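Local atomic coordinates of GMP reductase (Trypanosoma brucei brucei, PDB entry 6JIG), a protein that probably catalyses the NADPH-dependent deamination of GMP to IMP, and binds guanine nucleotides at a second, regulatory site in its CBS domain. Residues G12-Y15 against D16-L19; I104-P107 against H108-A111; L152-E155 against S156-V159; S222-S225 against R226-L230. The protein carries 1 engineered substitution. All blocks are in the same frame, centred on the assembly; numbering follows the deposited sequence.

Interaction 1: residues G12-Y15 against D16-L19; sequences GLTY and DDVL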
loop_
_atom_site.group_PDB
_atom_site.type_symbol
_atom_site.label_atom_id
_atom_site.label_comp_id
_atom_site.label_asym_id
_atom_site.label_seq_id
_atom_site.Cartn_x
_atom_site.Cartn_y
_atom_site.Cartn_z
ATOM N N GLY A 12 31.695 -16.069 -2.864
ATOM C CA GLY A 12 31.108 -16.979 -1.894
ATOM C C GLY A 12 29.631 -17.179 -2.184
ATOM O O GLY A 12 28.950 -16.274 -2.655
ATOM N N LEU A 13 29.136 -18.378 -1.900
ATOM C CA LEU A 13 27.754 -18.737 -2.182
ATOM C C LEU A 13 26.994 -18.955 -0.887
ATOM O O LEU A 13 27.556 -19.443 0.102
ATOM C CB LEU A 13 27.680 -20.015 -3.018
ATOM C CG LEU A 13 28.491 -19.978 -4.308
ATOM C CD1 LEU A 13 28.418 -21.345 -4.968
ATOM C CD2 LEU A 13 27.968 -18.898 -5.224
ATOM N N THR A 14 25.710 -18.619 -0.902
ATOM C CA THR A 14 24.831 -18.992 0.196
ATOM C C THR A 14 23.811 -20.021 -0.288
ATOM O O THR A 14 23.836 -20.452 -1.450
ATOM C CB THR A 14 24.148 -17.764 0.805
ATOM O OG1 THR A 14 23.554 -18.152 2.049
ATOM C CG2 THR A 14 23.068 -17.229 -0.135
ATOM N N TYR A 15 22.905 -20.422 0.615
ATOM C CA TYR A 15 21.961 -21.492 0.280
ATOM C C TYR A 15 21.116 -21.123 -0.930
ATOM O O TYR A 15 20.910 -21.951 -1.824
ATOM C CB TYR A 15 21.053 -21.810 1.463
ATOM C CG TYR A 15 21.823 -22.287 2.673
ATOM C CD1 TYR A 15 22.674 -23.381 2.580
ATOM C CD2 TYR A 15 21.720 -21.633 3.894
ATOM C CE1 TYR A 15 23.389 -23.826 3.687
ATOM C CE2 TYR A 15 22.442 -22.080 5.020
ATOM C CZ TYR A 15 23.269 -23.173 4.893
ATOM O OH TYR A 15 23.984 -23.641 5.968
ATOM N N ASP A 16 20.620 -19.881 -0.977
ATOM C CA ASP A 16 19.789 -19.452 -2.101
ATOM C C ASP A 16 20.544 -19.374 -3.424
ATOM O O ASP A 16 19.907 -19.122 -4.460
ATOM C CB ASP A 16 19.153 -18.093 -1.814
ATOM C CG ASP A 16 17.910 -18.203 -0.970
ATOM O OD1 ASP A 16 17.435 -19.339 -0.747
ATOM O OD2 ASP A 16 17.408 -17.153 -0.522
ATOM N N ASP A 17 21.863 -19.569 -3.433
ATOM C CA ASP A 17 22.607 -19.567 -4.688
ATOM C C ASP A 17 22.629 -20.922 -5.390
ATOM O O ASP A 17 23.068 -20.991 -6.540
ATOM C CB ASP A 17 24.061 -19.126 -4.467
ATOM C CG ASP A 17 24.196 -17.619 -4.201
ATOM O OD1 ASP A 17 23.676 -16.815 -5.007
ATOM O OD2 ASP A 17 24.825 -17.239 -3.184
ATOM N N VAL A 18 22.220 -22.012 -4.737
ATOM C CA VAL A 18 22.417 -23.332 -5.323
ATOM C C VAL A 18 21.163 -24.190 -5.183
ATOM O O VAL A 18 20.272 -23.922 -4.372
ATOM C CB VAL A 18 23.639 -24.069 -4.705
ATOM C CG1 VAL A 18 24.925 -23.268 -4.949
ATOM C CG2 VAL A 18 23.443 -24.290 -3.207
ATOM N N LEU A 19 21.096 -25.217 -6.023
ATOM C CA LEU A 19 20.160 -26.325 -5.853
ATOM C C LEU A 19 20.941 -27.621 -5.817
ATOM O O LEU A 19 22.039 -27.701 -6.366
ATOM C CB LEU A 19 19.149 -26.394 -7.001
ATOM C CG LEU A 19 18.267 -25.171 -7.166
ATOM C CD1 LEU A 19 17.564 -25.293 -8.516
ATOM C CD2 LEU A 19 17.256 -25.096 -6.029
HETATM O O HOH W 1 26.591 -15.123 -2.336
HETATM O O HOH W 2 20.309 -18.113 1.353
#
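Gly12 reaches Asp17 through a water, which donates to Gly12 O and, at 2.9 Å, to Asp17 OD2. Leu13 lies against this carboxylate, with Leu13 CA 3.4 Å from Asp17 OD2, while Leu13 CD1 touches Val18 CG1 at 4.0 Å, the two side chains crossing at about a right angle. Thr14 makes the central bond. Its backbone N donates to the anti lone pair of Asp17 OD2 (2.8 Å, almost straight at 174°), while Thr14 CG2 rests 3.5 Å from the same oxygen. The exchange is mutual, because Asp17 N returns a bond to Thr14 O at 2.9 Å. With CG anti to its own carbonyl carbon (chi1 -74°), the Asp17 side chain folds back along the chain, and its other oxygen, OD1, is taken by Thr476 of a second subunit. Tyr15 turns its ring from the contact toward helices 330-344 and 357-365, but Tyr15 O receives Val18 N at 3.2 Å. Two successive bonds from residue i+3 to residue i make overlapping 3-10 turns, and Asp17 accepts the N-H of Thr14, the first residue, as in the acid half of a capping box; the chain then enters strand 18-20 beside a subunit interface.

Interaction 2: residues I104-P107 against H108-A111; sequences IILP and HETA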
loop_
_atom_site.group_PDB
_atom_site.type_symbol
_atom_site.label_atom_id
_atom_site.label_comp_id
_atom_site.label_asym_id
_atom_site.label_seq_id
_atom_site.Cartn_x
_atom_site.Cartn_y
_atom_site.Cartn_z
ATOM N N ILE A 104 9.849 -36.815 48.069
ATOM C CA ILE A 104 9.271 -37.538 49.193
ATOM C C ILE A 104 8.367 -36.609 49.991
ATOM O O ILE A 104 8.342 -35.397 49.792
ATOM C CB ILE A 104 10.349 -38.164 50.110
ATOM C CG1 ILE A 104 11.455 -37.169 50.451
ATOM C CG2 ILE A 104 10.960 -39.371 49.451
ATOM C CD1 ILE A 104 11.155 -36.261 51.593
ATOM N N ILE A 105 7.634 -37.208 50.926
ATOM C CA ILE A 105 6.773 -36.473 51.840
ATOM C C ILE A 105 6.672 -37.294 53.117
ATOM O O ILE A 105 6.941 -38.497 53.124
ATOM C CB ILE A 105 5.384 -36.214 51.213
ATOM C CG1 ILE A 105 4.637 -35.118 51.972
ATOM C CG2 ILE A 105 4.587 -37.515 51.117
ATOM C CD1 ILE A 105 3.378 -34.677 51.291
ATOM N N LEU A 106 6.285 -36.628 54.216
ATOM C CA LEU A 106 6.206 -37.319 55.500
ATOM C C LEU A 106 4.758 -37.670 55.833
ATOM O O LEU A 106 3.827 -37.000 55.370
ATOM C CB LEU A 106 6.808 -36.447 56.605
ATOM C CG LEU A 106 8.196 -35.906 56.241
ATOM C CD1 LEU A 106 8.638 -34.797 57.189
ATOM C CD2 LEU A 106 9.226 -37.022 56.204
ATOM N N PRO A 107 4.526 -38.727 56.622
ATOM C CA PRO A 107 3.156 -39.258 56.730
ATOM C C PRO A 107 2.188 -38.352 57.468
ATOM O O PRO A 107 0.982 -38.428 57.203
ATOM C CB PRO A 107 3.350 -40.595 57.459
ATOM C CG PRO A 107 4.650 -40.475 58.143
ATOM C CD PRO A 107 5.506 -39.601 57.286
ATOM N N HIS A 108 2.662 -37.495 58.375
ATOM C CA HIS A 108 1.763 -36.625 59.126
ATOM C C HIS A 108 1.436 -35.333 58.388
ATOM O O HIS A 108 0.698 -34.499 58.923
ATOM C CB HIS A 108 2.360 -36.298 60.500
ATOM C CG HIS A 108 2.549 -37.495 61.381
ATOM N ND1 HIS A 108 1.848 -38.669 61.208
ATOM C CD2 HIS A 108 3.370 -37.702 62.440
ATOM C CE1 HIS A 108 2.229 -39.547 62.118
ATOM N NE2 HIS A 108 3.151 -38.986 62.878
ATOM N N GLU A 109 1.950 -35.152 57.174
ATOM C CA GLU A 109 1.664 -33.955 56.404
ATOM C C GLU A 109 0.261 -34.031 55.802
ATOM O O GLU A 109 -0.373 -35.087 55.760
ATOM C CB GLU A 109 2.723 -33.757 55.320
ATOM C CG GLU A 109 4.079 -33.363 55.881
ATOM C CD GLU A 109 5.095 -33.018 54.807
ATOM O OE1 GLU A 109 6.040 -33.810 54.608
ATOM O OE2 GLU A 109 4.949 -31.952 54.164
ATOM N N THR A 110 -0.221 -32.884 55.336
ATOM C CA THR A 110 -1.583 -32.747 54.841
ATOM C C THR A 110 -1.643 -32.956 53.331
ATOM O O THR A 110 -0.631 -32.912 52.626
ATOM C CB THR A 110 -2.145 -31.365 55.191
ATOM O OG1 THR A 110 -1.507 -30.372 54.381
ATOM C CG2 THR A 110 -1.898 -31.048 56.657
ATOM N N ALA A 111 -2.863 -33.173 52.838
ATOM C CA ALA A 111 -3.068 -33.260 51.397
ATOM C C ALA A 111 -2.700 -31.950 50.710
ATOM O O ALA A 111 -2.161 -31.958 49.598
ATOM C CB ALA A 111 -4.516 -33.652 51.097
#
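Glu109 OE1 accepts a bond from Leu106 N (2.9 Å, 158° at the hydrogen) and is at the same time crowded by carbon. Ile105 CG1 approaches it to 3.3 Å, and Leu106 CB lies 3.4 Å from Glu109 OE1. The donor comes in on the anti side of the carboxylate but 32° out of its plane, so the group is tilted against the N-H instead of meeting it squarely. An extended chain beyond CG carries the carboxylate back along the preceding strand, after chi1 of -70° has set CG beside the backbone N of Glu109. On the way Glu109 CB passes 3.4 Å from Leu106 O. That carbonyl is itself the acceptor for Glu109 N at 3.2 Å, the bond that closes a type I beta turn from Leu106 to Glu109, with Pro107 and His108 at its corners. The turn takes the chain of the CBS domain from strand 104-105 toward helix 111-118, while Ile105 also packs on Val159 and strand 129-133, and His108 ND1 has a weak bond to Glu160. Leu106 is therefore gripped twice by one residue, at its N by the side chain and at its O by the backbone, and the carboxylate oxygen that takes the N-H is fixed against the turn with aliphatic carbons of Ile105 and Leu106 close about it.

Interaction 3: residues L152-E155 against S156-V159; sequences LADE and STTV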
loop_
_atom_site.group_PDB
_atom_site.type_symbol
_atom_site.label_atom_id
_atom_site.label_comp_id
_atom_site.label_asym_id
_atom_site.label_seq_id
_atom_site.Cartn_x
_atom_site.Cartn_y
_atom_site.Cartn_z
ATOM N N LEU A 152 -10.173 -36.864 45.945
ATOM C CA LEU A 152 -11.370 -36.651 46.750
ATOM C C LEU A 152 -11.048 -36.229 48.178
ATOM O O LEU A 152 -11.939 -36.253 49.034
ATOM C CB LEU A 152 -12.243 -37.912 46.768
ATOM C CG LEU A 152 -12.732 -38.487 45.435
ATOM C CD1 LEU A 152 -13.447 -39.819 45.651
ATOM C CD2 LEU A 152 -13.639 -37.496 44.703
ATOM N N ALA A 153 -9.814 -35.832 48.457
ATOM C CA ALA A 153 -9.395 -35.532 49.817
ATOM C C ALA A 153 -9.697 -34.084 50.180
ATOM O O ALA A 153 -9.781 -33.208 49.316
ATOM C CB ALA A 153 -7.900 -35.801 49.992
ATOM N N ASP A 154 -9.878 -33.843 51.473
ATOM C CA ASP A 154 -9.908 -32.484 51.989
ATOM C C ASP A 154 -8.482 -32.025 52.261
ATOM O O ASP A 154 -7.599 -32.834 52.562
ATOM C CB ASP A 154 -10.745 -32.389 53.267
ATOM C CG ASP A 154 -12.131 -32.983 53.109
ATOM O OD1 ASP A 154 -12.893 -32.520 52.230
ATOM O OD2 ASP A 154 -12.463 -33.913 53.873
ATOM N N GLU A 155 -8.266 -30.709 52.158
ATOM C CA GLU A 155 -6.934 -30.143 52.352
ATOM C C GLU A 155 -6.298 -30.568 53.671
ATOM O O GLU A 155 -5.067 -30.555 53.789
ATOM C CB GLU A 155 -7.001 -28.614 52.287
ATOM C CG GLU A 155 -7.473 -28.069 50.945
ATOM C CD GLU A 155 -6.391 -28.116 49.878
ATOM O OE1 GLU A 155 -5.396 -27.376 50.014
ATOM O OE2 GLU A 155 -6.539 -28.880 48.898
ATOM N N SER A 156 -7.104 -30.955 54.656
ATOM C CA SER A 156 -6.612 -31.286 55.985
ATOM C C SER A 156 -6.307 -32.765 56.162
ATOM O O SER A 156 -5.706 -33.137 57.175
ATOM C CB SER A 156 -7.640 -30.855 57.041
ATOM O OG SER A 156 -8.888 -31.506 56.830
ATOM N N THR A 157 -6.714 -33.612 55.222
ATOM C CA THR A 157 -6.526 -35.049 55.372
ATOM C C THR A 157 -5.043 -35.396 55.362
ATOM O O THR A 157 -4.256 -34.800 54.625
ATOM C CB THR A 157 -7.251 -35.791 54.256
ATOM O OG1 THR A 157 -8.511 -35.155 54.011
ATOM C CG2 THR A 157 -7.482 -37.241 54.645
ATOM N N THR A 158 -4.660 -36.361 56.194
ATOM C CA THR A 158 -3.250 -36.684 56.324
ATOM C C THR A 158 -2.777 -37.545 55.161
ATOM O O THR A 158 -3.541 -38.313 54.566
ATOM C CB THR A 158 -2.958 -37.401 57.644
ATOM O OG1 THR A 158 -3.631 -38.666 57.669
ATOM C CG2 THR A 158 -3.404 -36.550 58.824
ATOM N N VAL A 159 -1.490 -37.397 54.846
ATOM C CA VAL A 159 -0.859 -38.207 53.807
ATOM C C VAL A 159 -1.010 -39.692 54.121
ATOM O O VAL A 159 -1.451 -40.483 53.280
ATOM C CB VAL A 159 0.620 -37.805 53.662
ATOM C CG1 VAL A 159 1.407 -38.893 52.955
ATOM C CG2 VAL A 159 0.729 -36.461 52.939
#
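Thr157 bends back over Asp154, and its side chain can be followed outward from CB, which lies 3.4 Å from Asp154 O. The hydroxyl comes next. OG1 stands anti to the carbonyl carbon of Thr157, beside its backbone N (chi1 -40°), and this places it to donate to Asp154 O at 2.9 Å. OG1 also sits 3.2 Å from Asp154 N and 3.6 Å from Asp154 CB, so the Thr157 oxygen lies over the backbone and the root of the aspartate rather than its carboxylate. Beyond these, Ala153 CB approaches OG1 to 4.1 Å. Asp154 O has a second donor in Thr157 N, also at 2.9 Å, and this backbone bond closes a type I beta turn from Asp154 to Thr157 in the loop that joins strand 141-146 to helix 159-162 of the CBS domain. The two donors reach the carbonyl oxygen from the same face of its plane: the hydroxyl is tilted 28° from that plane, whereas the backbone N stands 52° above it. Glu155 and Ser156 occupy the solvent-exposed corners of the turn, where Ser156 OG comes no nearer to Asp154 CB than 4.1 Å. Ala153 and Thr157 both pack against Leu162 of helix 159-162. One residue before Ala153, Leu152 O accepts a bond from Arg187 NH1 of a neighbouring subunit.

Interaction 4: residues S222-S225 against R226-L230; sequences SLDS and RGRLL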
loop_
_atom_site.group_PDB
_atom_site.type_symbol
_atom_site.label_atom_id
_atom_site.label_comp_id
_atom_site.label_asym_id
_atom_site.label_seq_id
_atom_site.Cartn_x
_atom_site.Cartn_y
_atom_site.Cartn_z
ATOM N N SER A 222 17.151 -38.546 22.294
ATOM C CA SER A 222 18.563 -38.357 22.619
ATOM C C SER A 222 18.748 -38.498 24.124
ATOM O O SER A 222 18.315 -37.630 24.886
ATOM C CB SER A 222 19.044 -36.989 22.150
ATOM O OG SER A 222 18.573 -36.721 20.844
ATOM N N LEU A 223 19.418 -39.572 24.551
ATOM C CA LEU A 223 19.523 -39.946 25.958
ATOM C C LEU A 223 20.978 -40.021 26.400
ATOM O O LEU A 223 21.851 -40.438 25.631
ATOM C CB LEU A 223 18.852 -41.323 26.204
ATOM C CG LEU A 223 17.370 -41.390 25.827
ATOM C CD1 LEU A 223 16.750 -42.767 26.131
ATOM C CD2 LEU A 223 16.605 -40.273 26.554
ATOM N N ASP A 224 21.234 -39.643 27.657
ATOM C CA ASP A 224 22.521 -39.935 28.282
ATOM C C ASP A 224 22.511 -41.367 28.830
ATOM O O ASP A 224 21.549 -42.115 28.651
ATOM C CB ASP A 224 22.869 -38.904 29.363
ATOM C CG ASP A 224 21.934 -38.947 30.591
ATOM O OD1 ASP A 224 21.217 -39.949 30.813
ATOM O OD2 ASP A 224 21.923 -37.945 31.342
ATOM N N SER A 225 23.595 -41.754 29.508
ATOM C CA SER A 225 23.743 -43.147 29.939
ATOM C C SER A 225 22.740 -43.538 31.020
ATOM O O SER A 225 22.537 -44.735 31.255
ATOM C CB SER A 225 25.165 -43.403 30.445
ATOM O OG SER A 225 25.459 -42.627 31.600
ATOM N N ARG A 226 22.115 -42.568 31.675
ATOM C CA ARG A 226 21.116 -42.829 32.702
ATOM C C ARG A 226 19.693 -42.812 32.154
ATOM O O ARG A 226 18.736 -42.944 32.926
ATOM C CB ARG A 226 21.277 -41.817 33.839
ATOM C CG ARG A 226 22.621 -41.979 34.585
ATOM C CD ARG A 226 22.983 -40.779 35.446
ATOM N NE ARG A 226 21.864 -40.389 36.293
ATOM C CZ ARG A 226 21.916 -39.438 37.218
ATOM N NH1 ARG A 226 23.043 -38.771 37.427
ATOM N NH2 ARG A 226 20.835 -39.145 37.933
ATOM N N GLY A 227 19.532 -42.675 30.843
ATOM C CA GLY A 227 18.210 -42.586 30.260
ATOM C C GLY A 227 17.563 -41.225 30.386
ATOM O O GLY A 227 16.356 -41.110 30.162
ATOM N N ARG A 228 18.325 -40.191 30.745
ATOM C CA ARG A 228 17.807 -38.831 30.772
ATOM C C ARG A 228 18.089 -38.137 29.437
ATOM O O ARG A 228 18.981 -38.530 28.687
ATOM C CB ARG A 228 18.431 -38.031 31.911
ATOM C CG ARG A 228 18.566 -38.809 33.243
ATOM C CD ARG A 228 19.360 -38.006 34.241
ATOM N NE ARG A 228 20.737 -37.762 33.810
ATOM C CZ ARG A 228 21.616 -37.032 34.495
ATOM N NH1 ARG A 228 21.269 -36.476 35.654
ATOM N NH2 ARG A 228 22.847 -36.859 34.036
ATOM N N LEU A 229 17.344 -37.065 29.174
ATOM C CA LEU A 229 17.488 -36.355 27.902
ATOM C C LEU A 229 18.848 -35.670 27.785
ATOM O O LEU A 229 19.342 -35.061 28.737
ATOM C CB LEU A 229 16.369 -35.323 27.752
ATOM C CG LEU A 229 14.969 -35.955 27.657
ATOM C CD1 LEU A 229 13.878 -34.886 27.761
ATOM C CD2 LEU A 229 14.832 -36.733 26.361
ATOM N N LEU A 230 19.452 -35.772 26.597
ATOM C CA LEU A 230 20.694 -35.071 26.296
ATOM C C LEU A 230 20.454 -33.569 26.203
ATOM O O LEU A 230 19.401 -33.120 25.746
ATOM C CB LEU A 230 21.274 -35.540 24.961
ATOM C CG LEU A 230 22.072 -36.822 24.752
ATOM C CD1 LEU A 230 22.686 -36.742 23.336
ATOM C CD2 LEU A 230 23.146 -36.998 25.793
#
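Asp224 and Arg228 frame a 3:5 beta hairpin, a type I turn from Asp224 to Gly227 followed by a G1 bulge in which Gly227 takes up a left-handed backbone conformation. It lies between helix 209-216 and barrel strand 232-235, with Leu229 against helix 60-68. The dense part is the neck. Asp224 N donates to Arg228 O at 2.7 Å, and two residues outward Leu230 N donates to Ser222 O at 2.8 Å. Here the apolar atoms close up as well: Leu230 CD1 packs on Ser222 CB at 3.8 Å, while Leu223 CD2 meets Leu229 CD2 at 4.0 Å. The carboxylate of Asp224 fills the turn itself. With CG lying between its backbone N and carbonyl carbon (chi1 67°), OD1 takes bonds from Arg226 N, forming an Asx turn, and from Arg228 N, each at 2.9 Å and from opposite faces of the carboxylate plane. OD2 offers its syn lone pair to Arg228 NE at 2.7 Å, a salt bridge supplemented by a weak bond from NH2. Lys92 adds a second positive partner at OD2, so the acid is probably kept ionised. The loose side is the tip, where Ser225 is exposed and Arg226 leads away, with a weak, long ion pair to Glu100. Within residues 226-230 its guanidinium lies face to face with that of Arg228, offset, Arg228 NH1 standing 3.2 Å above the Arg226 plane.

Interactions 2 and 3 are neighbours in the CBS domain, their centres 10 Å apart, and they are joined by probable backbone hydrogen bonds from Val159 N to Glu109 O (2.7 Å) and from Ala111 N to Thr157 O (2.8 Å). Interaction 4 lies between this pair and the barrel, with its nearest atoms about 15 Å from interaction 2. It is nearer a bound GMP (Arg228 side chain about 8 Å) than interaction 2 is (Ile105 about 11 Å); neither touches it. Interaction 1 is remote, its centre 63 Å from that of interaction 2; there the Tyr15 side chain is about 5 Å from that of GMP-binding Gly353 and about 8 Å from a bound GMP.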